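Local coordinates for protein bifunctional enzyme cysn/cysc (Mycobacterium tuberculosis, PDB 4BZX) that catalyses the ATP-dependent phosphorylation of adenosine-5'-phosphosulfate at its 3'-hydroxyl, the kinase step of sulfate activation, at residues S18-L23 against R158-Q163; D111-D116 against L154-S159; A35-G40 against L78-A83. All coordinates share one frame; numbering follows the deposited sequence. Where two conformers were deposited one is given.

Contact 1 of 3, residues S18-L23 against R158-Q163. With MG (magnesium ion), chain N; ANP (phosphoaminophosphonic acid-adenylate ester), chain D.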
loop_
_atom_site.group_PDB
_atom_site.type_symbol
_atom_site.label_atom_id
_atom_site.label_comp_id
_atom_site.label_asym_id
_atom_site.label_seq_id
_atom_site.Cartn_x
_atom_site.Cartn_y
_atom_site.Cartn_z
ATOM N N SER A 18 3.221 3.472 -4.338
ATOM C CA SER A 18 4.380 2.745 -4.891
ATOM C C SER A 18 5.616 3.632 -4.942
ATOM O O SER A 18 6.736 3.205 -4.544
ATOM C CB SER A 18 4.134 2.208 -6.313
ATOM O OG SER A 18 3.097 1.234 -6.297
ATOM N N SER A 19 5.437 4.911 -5.289
ATOM C CA SER A 19 6.560 5.835 -5.319
ATOM C C SER A 19 7.215 6.064 -3.979
ATOM O O SER A 19 8.464 5.991 -3.857
ATOM C CB SER A 19 6.099 7.223 -5.880
ATOM O OG SER A 19 5.730 7.002 -7.221
ATOM N N VAL A 20 6.371 6.337 -2.969
ATOM C CA VAL A 20 6.840 6.479 -1.625
ATOM C C VAL A 20 7.446 5.201 -1.101
ATOM O O VAL A 20 8.560 5.257 -0.547
ATOM C CB VAL A 20 5.739 6.983 -0.673
ATOM C CG1 VAL A 20 6.308 7.066 0.724
ATOM C CG2 VAL A 20 5.273 8.329 -1.168
ATOM N N ALA A 21 6.800 4.078 -1.336
ATOM C CA ALA A 21 7.310 2.767 -0.817
ATOM C C ALA A 21 8.718 2.472 -1.407
ATOM O O ALA A 21 9.640 2.054 -0.725
ATOM C CB ALA A 21 6.362 1.622 -1.197
ATOM N N MET A 22 8.874 2.714 -2.683
ATOM C CA MET A 22 10.143 2.405 -3.310
ATOM C C MET A 22 11.279 3.333 -2.845
ATOM O O MET A 22 12.453 2.899 -2.717
ATOM C CB MET A 22 10.001 2.448 -4.827
ATOM C CG MET A 22 9.162 1.296 -5.348
ATOM S SD MET A 22 9.773 -0.400 -5.199
ATOM C CE MET A 22 11.116 -0.380 -6.393
ATOM N N LEU A 23 10.955 4.584 -2.595
ATOM C CA LEU A 23 11.957 5.508 -2.105
ATOM C C LEU A 23 12.333 5.193 -0.668
ATOM O O LEU A 23 13.523 5.287 -0.288
ATOM C CB LEU A 23 11.504 6.971 -2.269
ATOM C CG LEU A 23 12.605 7.996 -2.031
ATOM C CD1 LEU A 23 13.921 7.617 -2.741
ATOM C CD2 LEU A 23 12.088 9.330 -2.581
ATOM N N ARG A 158 4.450 17.795 -0.168
ATOM C CA ARG A 158 5.939 17.800 -0.296
ATOM C C ARG A 158 6.487 16.761 -1.278
ATOM O O ARG A 158 5.724 16.132 -1.914
ATOM C CB ARG A 158 6.630 17.712 1.089
ATOM C CG ARG A 158 6.455 16.318 1.693
ATOM C CD ARG A 158 6.810 16.312 3.184
ATOM N NE ARG A 158 5.728 16.947 3.952
ATOM C CZ ARG A 158 5.711 17.083 5.276
ATOM N NH1 ARG A 158 6.708 16.617 6.014
ATOM N NH2 ARG A 158 4.655 17.652 5.844
ATOM N N SER A 159 7.810 16.754 -1.518
ATOM C CA SER A 159 8.330 15.871 -2.518
ATOM C C SER A 159 8.115 14.426 -2.071
ATOM O O SER A 159 7.875 14.119 -0.883
ATOM C CB SER A 159 9.809 16.112 -2.802
ATOM O OG SER A 159 10.606 15.742 -1.709
ATOM N N ILE A 160 8.187 13.531 -3.039
ATOM C CA ILE A 160 8.168 12.112 -2.690
ATOM C C ILE A 160 9.317 11.859 -1.710
ATOM O O ILE A 160 9.167 11.037 -0.795
ATOM C CB ILE A 160 8.291 11.286 -3.959
ATOM C CG1 ILE A 160 7.076 11.594 -4.843
ATOM C CG2 ILE A 160 8.407 9.823 -3.650
ATOM C CD1 ILE A 160 7.004 10.755 -6.065
ATOM N N ASP A 161 10.491 12.474 -1.923
ATOM C CA ASP A 161 11.684 12.220 -1.060
ATOM C C ASP A 161 11.334 12.606 0.370
ATOM O O ASP A 161 11.633 11.854 1.309
ATOM C CB ASP A 161 12.954 12.988 -1.524
ATOM C CG ASP A 161 14.218 12.585 -0.768
ATOM O OD1 ASP A 161 14.530 11.394 -0.694
ATOM O OD2 ASP A 161 14.884 13.467 -0.218
ATOM N N GLU A 162 10.645 13.719 0.535
ATOM C CA GLU A 162 10.223 14.133 1.877
ATOM C C GLU A 162 9.143 13.223 2.528
ATOM O O GLU A 162 9.127 13.018 3.768
ATOM C CB GLU A 162 9.778 15.603 1.876
ATOM C CG GLU A 162 10.948 16.623 1.801
ATOM C CD GLU A 162 10.522 18.112 1.750
ATOM O OE1 GLU A 162 9.325 18.423 1.507
ATOM O OE2 GLU A 162 11.394 18.995 1.942
ATOM N N GLN A 163 8.197 12.767 1.721
ATOM C CA GLN A 163 7.188 11.830 2.162
ATOM C C GLN A 163 7.855 10.532 2.627
ATOM O O GLN A 163 7.458 9.964 3.651
ATOM C CB GLN A 163 6.158 11.527 1.076
ATOM C CG GLN A 163 5.280 12.726 0.819
ATOM C CD GLN A 163 4.298 12.463 -0.273
ATOM O OE1 GLN A 163 4.545 11.629 -1.128
ATOM N NE2 GLN A 163 3.166 13.153 -0.242
HETATM MG MG MG N . 1.263 1.554 -7.332
HETATM P PG ANP D . -1.650 2.571 -8.197
HETATM O O1G ANP D . -2.426 2.793 -9.454
HETATM O O2G ANP D . -0.482 1.648 -8.447
HETATM O O3G ANP D . -2.513 2.035 -6.968
HETATM P PB ANP D . 0.076 4.462 -6.644
HETATM O O1B ANP D . -0.705 4.935 -5.417
HETATM O O2B ANP D . 1.125 3.409 -6.442
HETATM N N3B ANP D . -0.909 4.063 -7.872
HETATM P PA ANP D . 2.247 5.936 -7.904
HETATM O O1A ANP D . 2.367 5.052 -9.104
HETATM O O2A ANP D . 3.282 5.782 -6.829
HETATM O O3A ANP D . 0.773 5.837 -7.309
HETATM O "O5'" ANP D . 2.179 7.544 -8.252
HETATM C "C5'" ANP D . 1.320 8.161 -9.159
HETATM C "C4'" ANP D . 2.022 9.475 -9.537
HETATM O "O4'" ANP D . 1.788 10.432 -8.576
HETATM C "C3'" ANP D . 3.521 9.291 -9.615
HETATM O "O3'" ANP D . 3.875 9.227 -11.002
HETATM C "C2'" ANP D . 4.115 10.472 -8.932
HETATM O "O2'" ANP D . 4.872 11.207 -9.880
HETATM C "C1'" ANP D . 2.958 11.278 -8.478
HETATM N N9 ANP D . 3.237 11.656 -7.104
HETATM C C8 ANP D . 3.031 10.876 -6.005
HETATM N N7 ANP D . 3.375 11.539 -4.868
HETATM C C5 ANP D . 3.844 12.756 -5.261
HETATM C C6 ANP D . 4.363 13.971 -4.595
HETATM N N6 ANP D . 4.489 13.969 -3.255
HETATM N N1 ANP D . 4.715 15.044 -5.370
HETATM C C2 ANP D . 4.612 15.033 -6.717
HETATM N N3 ANP D . 4.125 13.978 -7.385
HETATM C C4 ANP D . 3.739 12.838 -6.730
HETATM O O HOH W 1 2.276 2.490 -8.940
HETATM O O HOH W 2 0.577 0.407 -5.784
HETATM O O HOH W 3 1.789 -0.267 -8.321
#

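Contact 2 of 3, residues D111-D116 against L154-S159. With ANP (phosphoaminophosphonic acid-adenylate ester), chain D; EDO (1,2-ethanediol), chain E.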
loop_
_atom_site.group_PDB
_atom_site.type_symbol
_atom_site.label_atom_id
_atom_site.label_comp_id
_atom_site.label_asym_id
_atom_site.label_seq_id
_atom_site.Cartn_x
_atom_site.Cartn_y
_atom_site.Cartn_z
ATOM N N ASP A 111 -3.231 10.153 1.188
ATOM C CA ASP A 111 -4.435 10.900 1.019
ATOM C C ASP A 111 -4.248 12.011 -0.018
ATOM O O ASP A 111 -4.084 13.203 0.303
ATOM C CB ASP A 111 -4.900 11.421 2.381
ATOM C CG ASP A 111 -6.259 12.027 2.357
ATOM O OD1 ASP A 111 -6.907 12.025 1.259
ATOM O OD2 ASP A 111 -6.664 12.490 3.469
ATOM N N THR A 112 -4.355 11.616 -1.272
ATOM C CA THR A 112 -4.341 12.508 -2.424
ATOM C C THR A 112 -5.782 12.521 -2.972
ATOM O O THR A 112 -6.377 11.465 -3.219
ATOM C CB THR A 112 -3.376 11.995 -3.485
ATOM O OG1 THR A 112 -2.041 11.955 -2.942
ATOM C CG2 THR A 112 -3.397 12.882 -4.730
ATOM N N PRO A 113 -6.356 13.712 -3.128
ATOM C CA PRO A 113 -7.723 13.761 -3.630
ATOM C C PRO A 113 -7.902 13.089 -4.991
ATOM O O PRO A 113 -6.974 13.141 -5.835
ATOM C CB PRO A 113 -7.979 15.244 -3.793
ATOM C CG PRO A 113 -6.994 15.930 -2.895
ATOM C CD PRO A 113 -5.796 15.043 -2.807
ATOM N N LEU A 114 -9.090 12.529 -5.223
ATOM C CA LEU A 114 -9.391 11.857 -6.472
ATOM C C LEU A 114 -9.086 12.754 -7.656
ATOM O O LEU A 114 -8.463 12.334 -8.638
ATOM C CB LEU A 114 -10.856 11.434 -6.520
ATOM C CG LEU A 114 -11.327 10.966 -7.906
ATOM C CD1 LEU A 114 -10.774 9.586 -8.160
ATOM C CD2 LEU A 114 -12.843 10.929 -8.069
ATOM N N GLN A 115 -9.464 14.035 -7.539
ATOM C CA GLN A 115 -9.234 14.974 -8.638
ATOM C C GLN A 115 -7.755 15.030 -8.983
ATOM O O GLN A 115 -7.412 15.060 -10.160
ATOM C CB GLN A 115 -9.714 16.412 -8.274
ATOM C CG GLN A 115 -11.209 16.522 -7.954
ATOM C CD GLN A 115 -11.728 15.573 -6.847
ATOM O OE1 GLN A 115 -11.108 15.415 -5.749
ATOM N NE2 GLN A 115 -12.883 14.922 -7.130
ATOM N N ASP A 116 -6.883 15.043 -7.981
ATOM C CA ASP A 116 -5.422 15.089 -8.226
ATOM C C ASP A 116 -4.844 13.790 -8.803
ATOM O O ASP A 116 -3.963 13.822 -9.663
ATOM C CB ASP A 116 -4.665 15.436 -6.943
ATOM C CG ASP A 116 -4.875 16.901 -6.526
ATOM O OD1 ASP A 116 -4.609 17.785 -7.340
ATOM O OD2 ASP A 116 -5.336 17.153 -5.418
ATOM N N LEU A 154 -0.079 10.918 4.425
ATOM C CA LEU A 154 0.759 11.639 3.515
ATOM C C LEU A 154 -0.179 12.409 2.630
ATOM O O LEU A 154 -1.214 11.866 2.195
ATOM C CB LEU A 154 1.563 10.665 2.645
ATOM C CG LEU A 154 2.525 9.839 3.441
ATOM C CD1 LEU A 154 3.219 8.817 2.505
ATOM C CD2 LEU A 154 3.567 10.691 4.119
ATOM N N THR A 155 0.186 13.670 2.385
ATOM C CA THR A 155 -0.599 14.552 1.535
ATOM C C THR A 155 0.272 15.132 0.447
ATOM O O THR A 155 1.475 15.248 0.580
ATOM C CB THR A 155 -1.186 15.688 2.374
ATOM O OG1 THR A 155 -0.144 16.389 3.047
ATOM C CG2 THR A 155 -2.127 15.144 3.466
ATOM N N PRO A 156 -0.348 15.634 -0.610
ATOM C CA PRO A 156 0.578 16.123 -1.600
ATOM C C PRO A 156 1.147 17.510 -1.317
ATOM O O PRO A 156 1.209 18.318 -2.182
ATOM C CB PRO A 156 -0.245 16.081 -2.896
ATOM C CG PRO A 156 -1.681 16.037 -2.473
ATOM C CD PRO A 156 -1.733 15.557 -1.070
ATOM N N ASP A 157 1.694 17.699 -0.122
ATOM C CA ASP A 157 2.295 18.930 0.323
ATOM C C ASP A 157 3.829 18.935 0.202
ATOM O O ASP A 157 4.470 19.939 0.528
ATOM C CB ASP A 157 1.900 19.164 1.796
ATOM C CG ASP A 157 2.625 18.216 2.796
ATOM O OD1 ASP A 157 3.276 17.201 2.410
ATOM O OD2 ASP A 157 2.546 18.520 4.006
ATOM N N ARG A 158 4.450 17.795 -0.168
ATOM C CA ARG A 158 5.939 17.800 -0.296
ATOM C C ARG A 158 6.487 16.761 -1.278
ATOM O O ARG A 158 5.724 16.132 -1.914
ATOM C CB ARG A 158 6.630 17.712 1.089
ATOM C CG ARG A 158 6.455 16.318 1.693
ATOM C CD ARG A 158 6.810 16.312 3.184
ATOM N NE ARG A 158 5.728 16.947 3.952
ATOM C CZ ARG A 158 5.711 17.083 5.276
ATOM N NH1 ARG A 158 6.708 16.617 6.014
ATOM N NH2 ARG A 158 4.655 17.652 5.844
ATOM N N SER A 159 7.810 16.754 -1.518
ATOM C CA SER A 159 8.330 15.871 -2.518
ATOM C C SER A 159 8.115 14.426 -2.071
ATOM O O SER A 159 7.875 14.119 -0.883
ATOM C CB SER A 159 9.809 16.112 -2.802
ATOM O OG SER A 159 10.606 15.742 -1.709
HETATM P PG ANP D . -1.650 2.571 -8.197
HETATM O O1G ANP D . -2.426 2.793 -9.454
HETATM O O2G ANP D . -0.482 1.648 -8.447
HETATM O O3G ANP D . -2.513 2.035 -6.968
HETATM P PB ANP D . 0.076 4.462 -6.644
HETATM O O1B ANP D . -0.705 4.935 -5.417
HETATM O O2B ANP D . 1.125 3.409 -6.442
HETATM N N3B ANP D . -0.909 4.063 -7.872
HETATM P PA ANP D . 2.247 5.936 -7.904
HETATM O O1A ANP D . 2.367 5.052 -9.104
HETATM O O2A ANP D . 3.282 5.782 -6.829
HETATM O O3A ANP D . 0.773 5.837 -7.309
HETATM O "O5'" ANP D . 2.179 7.544 -8.252
HETATM C "C5'" ANP D . 1.320 8.161 -9.159
HETATM C "C4'" ANP D . 2.022 9.475 -9.537
HETATM O "O4'" ANP D . 1.788 10.432 -8.576
HETATM C "C3'" ANP D . 3.521 9.291 -9.615
HETATM O "O3'" ANP D . 3.875 9.227 -11.002
HETATM C "C2'" ANP D . 4.115 10.472 -8.932
HETATM O "O2'" ANP D . 4.872 11.207 -9.880
HETATM C "C1'" ANP D . 2.958 11.278 -8.478
HETATM N N9 ANP D . 3.237 11.656 -7.104
HETATM C C8 ANP D . 3.031 10.876 -6.005
HETATM N N7 ANP D . 3.375 11.539 -4.868
HETATM C C5 ANP D . 3.844 12.756 -5.261
HETATM C C6 ANP D . 4.363 13.971 -4.595
HETATM N N6 ANP D . 4.489 13.969 -3.255
HETATM N N1 ANP D . 4.715 15.044 -5.370
HETATM C C2 ANP D . 4.612 15.033 -6.717
HETATM N N3 ANP D . 4.125 13.978 -7.385
HETATM C C4 ANP D . 3.739 12.838 -6.730
HETATM C C1 EDO E . -9.925 10.060 -1.111
HETATM O O1 EDO E . -10.838 9.280 -0.332
HETATM C C2 EDO E . -8.551 9.629 -0.618
HETATM O O2 EDO E . -7.471 10.377 -1.152
HETATM O O HOH W 4 -0.565 11.499 -0.850
#

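Contact 3 of 3, residues A35-G40 against L78-A83. With ADX (adenosine-5'-phosphosulfate), chain C.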
loop_
_atom_site.group_PDB
_atom_site.type_symbol
_atom_site.label_atom_id
_atom_site.label_comp_id
_atom_site.label_asym_id
_atom_site.label_seq_id
_atom_site.Cartn_x
_atom_site.Cartn_y
_atom_site.Cartn_z
ATOM N N ALA A 35 15.116 -3.771 3.763
ATOM C CA ALA A 35 13.728 -3.402 3.431
ATOM C C ALA A 35 13.358 -4.067 2.130
ATOM O O ALA A 35 14.210 -4.254 1.255
ATOM C CB ALA A 35 13.584 -1.881 3.260
ATOM N N TYR A 36 12.064 -4.329 1.976
ATOM C CA TYR A 36 11.529 -4.901 0.743
ATOM C C TYR A 36 10.151 -4.446 0.466
ATOM O O TYR A 36 9.306 -4.427 1.393
ATOM C CB TYR A 36 11.548 -6.448 0.936
ATOM C CG TYR A 36 11.383 -7.162 -0.384
ATOM C CD1 TYR A 36 12.445 -7.293 -1.259
ATOM C CD2 TYR A 36 10.203 -7.723 -0.702
ATOM C CE1 TYR A 36 12.299 -7.928 -2.503
ATOM C CE2 TYR A 36 10.045 -8.381 -1.925
ATOM C CZ TYR A 36 11.087 -8.473 -2.792
ATOM O OH TYR A 36 10.811 -9.114 -3.956
ATOM N N VAL A 37 9.872 -4.187 -0.798
ATOM C CA VAL A 37 8.561 -3.721 -1.226
ATOM C C VAL A 37 7.730 -4.852 -1.813
ATOM O O VAL A 37 8.168 -5.553 -2.741
ATOM C CB VAL A 37 8.660 -2.603 -2.268
ATOM C CG1 VAL A 37 7.266 -2.181 -2.754
ATOM C CG2 VAL A 37 9.397 -1.401 -1.728
ATOM N N LEU A 38 6.574 -5.072 -1.245
ATOM C CA LEU A 38 5.578 -6.055 -1.824
ATOM C C LEU A 38 4.507 -5.226 -2.474
ATOM O O LEU A 38 3.563 -4.821 -1.765
ATOM C CB LEU A 38 4.897 -6.945 -0.781
ATOM C CG LEU A 38 5.756 -7.930 -0.067
ATOM C CD1 LEU A 38 4.917 -8.580 1.033
ATOM C CD2 LEU A 38 6.371 -8.969 -1.010
ATOM N N ASP A 39 4.622 -4.976 -3.762
ATOM C CA ASP A 39 3.718 -4.030 -4.466
ATOM C C ASP A 39 2.544 -4.783 -5.056
ATOM O O ASP A 39 2.745 -5.749 -5.817
ATOM C CB ASP A 39 4.545 -3.335 -5.543
ATOM C CG ASP A 39 3.774 -2.236 -6.311
ATOM O OD1 ASP A 39 2.826 -2.549 -7.038
ATOM O OD2 ASP A 39 4.188 -1.084 -6.223
ATOM N N GLY A 40 1.342 -4.403 -4.699
ATOM C CA GLY A 40 0.116 -5.022 -5.182
ATOM C C GLY A 40 0.087 -5.232 -6.675
ATOM O O GLY A 40 -0.246 -6.323 -7.155
ATOM N N LEU A 78 12.130 -4.989 6.901
ATOM C CA LEU A 78 11.130 -3.958 6.941
ATOM C C LEU A 78 10.341 -4.040 5.623
ATOM O O LEU A 78 10.820 -3.704 4.554
ATOM C CB LEU A 78 11.788 -2.562 7.072
ATOM C CG LEU A 78 10.877 -1.381 7.383
ATOM C CD1 LEU A 78 10.087 -0.953 6.199
ATOM C CD2 LEU A 78 9.998 -1.648 8.603
ATOM N N VAL A 79 9.090 -4.413 5.753
ATOM C CA VAL A 79 8.263 -4.684 4.584
ATOM C C VAL A 79 7.351 -3.501 4.269
ATOM O O VAL A 79 6.660 -3.043 5.141
ATOM C CB VAL A 79 7.422 -5.947 4.799
ATOM C CG1 VAL A 79 6.617 -6.282 3.552
ATOM C CG2 VAL A 79 8.311 -7.131 5.200
ATOM N N LEU A 80 7.313 -3.087 2.993
ATOM C CA LEU A 80 6.531 -1.921 2.551
ATOM C C LEU A 80 5.472 -2.504 1.605
ATOM O O LEU A 80 5.864 -3.183 0.667
ATOM C CB LEU A 80 7.408 -0.929 1.826
ATOM C CG LEU A 80 8.510 -0.429 2.770
ATOM C CD1 LEU A 80 9.842 -0.264 2.106
ATOM C CD2 LEU A 80 8.032 0.826 3.446
ATOM N N VAL A 81 4.182 -2.274 1.867
ATOM C CA VAL A 81 3.111 -2.840 1.049
ATOM C C VAL A 81 2.204 -1.768 0.431
ATOM O O VAL A 81 1.223 -1.359 1.052
ATOM C CB VAL A 81 2.264 -3.848 1.839
ATOM C CG1 VAL A 81 1.230 -4.466 0.906
ATOM C CG2 VAL A 81 3.107 -4.875 2.596
ATOM N N PRO A 82 2.556 -1.328 -0.800
ATOM C CA PRO A 82 1.692 -0.408 -1.499
ATOM C C PRO A 82 0.610 -1.141 -2.240
ATOM O O PRO A 82 0.881 -1.850 -3.248
ATOM C CB PRO A 82 2.641 0.311 -2.412
ATOM C CG PRO A 82 3.665 -0.707 -2.741
ATOM C CD PRO A 82 3.889 -1.416 -1.490
ATOM N N ALA A 83 -0.589 -1.100 -1.683
ATOM C CA ALA A 83 -1.763 -1.744 -2.289
ATOM C C ALA A 83 -2.966 -0.907 -1.973
ATOM O O ALA A 83 -3.004 -0.274 -0.950
ATOM C CB ALA A 83 -1.981 -3.086 -1.732
HETATM S SB ADX C . -6.412 -3.976 -4.217
HETATM O O1B ADX C . -5.671 -3.551 -3.056
HETATM O O2B ADX C . -7.722 -3.355 -4.325
HETATM O O3B ADX C . -6.514 -5.454 -4.358
HETATM P PA ADX C . -4.024 -3.527 -5.794
HETATM O O1A ADX C . -3.604 -4.952 -5.601
HETATM O O2A ADX C . -3.261 -2.466 -5.122
HETATM O O3A ADX C . -5.627 -3.470 -5.479
HETATM O "O5'" ADX C . -4.046 -3.321 -7.384
HETATM C "C5'" ADX C . -4.273 -2.013 -7.837
HETATM C "C4'" ADX C . -3.438 -1.901 -9.131
HETATM O "O4'" ADX C . -4.182 -2.391 -10.263
HETATM C "C3'" ADX C . -3.102 -0.455 -9.332
HETATM O "O3'" ADX C . -1.701 -0.408 -9.707
HETATM C "C2'" ADX C . -4.036 -0.073 -10.409
HETATM O "O2'" ADX C . -3.308 0.880 -11.222
HETATM C "C1'" ADX C . -4.460 -1.286 -11.201
HETATM N N9 ADX C . -5.862 -1.555 -11.485
HETATM C C8 ADX C . -6.330 -2.188 -12.611
HETATM N N7 ADX C . -7.634 -2.352 -12.575
HETATM C C5 ADX C . -8.046 -1.797 -11.401
HETATM C C6 ADX C . -9.355 -1.613 -10.817
HETATM N N6 ADX C . -10.449 -2.090 -11.453
HETATM N N1 ADX C . -9.388 -0.987 -9.618
HETATM C C2 ADX C . -8.291 -0.539 -9.038
HETATM N N3 ADX C . -7.030 -0.649 -9.542
HETATM C C4 ADX C . -6.892 -1.287 -10.708
#

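Contact 1 of 3, residues S18-L23 against R158-Q163
I160 reaches S19 with the end of its longer branch, CD1 lying 3.7 Å from S19 CB, while its CG2 branch turns to L23, where it meets CD2 at 3.9 Å. The branched isoleucine thus serves two residues one helical turn apart, and its CG1 is left to press on the adenine of the ATP analogue, 3.5 Å from C5. CG of L23 is anti to its backbone N (chi1 -169°), which carries CD2 across to the backbone of D161, 3.3 Å from CA. V20 packs one methyl, CG2, against OE1 of Q163 as the two side chains cross nearly at right angles. That oxygen also accepts from adenine N6, which gives a second, straighter bond to the carbonyl of R158 (2.8 Å from N6 to R158 O).

Helix 17-30 starts within the P-loop (Walker A) of the kinase fold, and its first turn takes a share in holding the phosphates. S18 gives its backbone N to O2B and its OG to magnesium at 2.1 Å; S19 uses both backbone N and OG on O2A, a small hydroxyl side chain being able to do so beside its own amide. Two phosphate oxygens and three waters complete the octahedral shell of magnesium. Further out, S159 caps helix 160-172 through OG, which accepts from E162 N, and the carboxylate of D161 forms a salt bridge with K27, one turn beyond L23.

Contact 2 of 3, residues D111-D116 against L154-S159
D111 and L154 share the one direct hydrogen bond between the segments, D111 N to L154 O at 2.8 Å. The amide meets the oxygen nearly along the C=O axis, although the bond is not straight at the hydrogen, the N-H...O angle being 140°. A water adds a second link, 2.6 Å from T112 OG1 and more weakly bound to L154 O. The first torsion of T112 (chi1 -61°) sets OG1 beside the backbone N, where it meets both this water and S15 O in the phosphate-binding loop, to which it is hydrogen-bonded.

Packing is left to rings and backbone. P156 lays CD 3.6 Å from D111 O and brings the same edge near T112 OG1, while its CG lies 4.2 Å from P113 CD. The ring-restricted phi of proline fits the backbone at both places: it is -58° at P113, just before helix 114-120, and -81° at P156, the centre of an inverse gamma turn in which D157 N bonds to T155 O.

Among the charges, the carboxylate of D111 forms salt bridges through OD2 with R146 and R153, an acid suited to a place between two arginines. The contact joins the segments that follow strands 104-110 and 152-154, at the C-terminal ends of the strands of a parallel sheet, where P-loop kinases bind their nucleotide.

Contact 3 of 3, residues A35-G40 against L78-A83
Two neighbouring strands of the parallel sheet of a P-loop kinase, 35-37 and 78-82, run side by side here, their short axes 4.7 Å apart and inclined by 19°. A35, Y36 and V37 pair in register with L78, V79 and L80. As parallel strands require, the bonds of one strand straddle residues of the other: Y36 N gives to L78 O and Y36 O accepts from L80 N, then L38 N gives to L80 O at 2.8 Å. Past the end of strand 35-37 the same pattern continues with G40 N to P82 O, 3.0 Å.

P82 has no N-H to offer L38 O, which is buried without a hydrogen-bond partner in the model; the ring fills the place instead, its CD 3.4 Å from that oxygen. The same CD meets V37 CG1 at 3.7 Å, a branch that lies anti to its own backbone N (chi1 177°), and the two side chains cross at about a right angle. V37 CG2 turns to L80 CD1, on the face covered by helix 17-30. On the other face L38 CD1 meets V79 CG1 at 3.8 Å beneath helix 55-74. The apolar branches of this alpha/beta sandwich suit the helices they meet: V37 rests on M22, L80 on V24 and V79 on L72.

D39 follows, with OD2 3.5 Å from P82 CG and hydrogen-bonded to S18 OG, a magnesium ligand, so that it is a second-shell residue of the metal. At the sheet's end G40, which has no side chain, and the small A83 lie against the phosphate of adenosine-5'-phosphosulfate, A83 CA 3.3 Å from O2A.

Overall arrangement
From the N terminus, strand 5-10 runs through the P-loop into helix 17-30, whose first turns open contact 1. The chain then forms strand 35-37 and, after two helices, strand 78-82, so contact 3 closes a helical crossover within the much longer loop of contact 1. Contact 2 opens after strand 104-110 and closes after strand 152-154, in series with contact 3. Contacts 1 and 2 finish on one stretch, sharing R158 and S159, and both touch the nucleotide. Contact 3 ties the outer strand 35-37 to the sheet on the sulfate-substrate side; contact 2 serves the opposite outer strand, and contact 1 packs the first helix against the last.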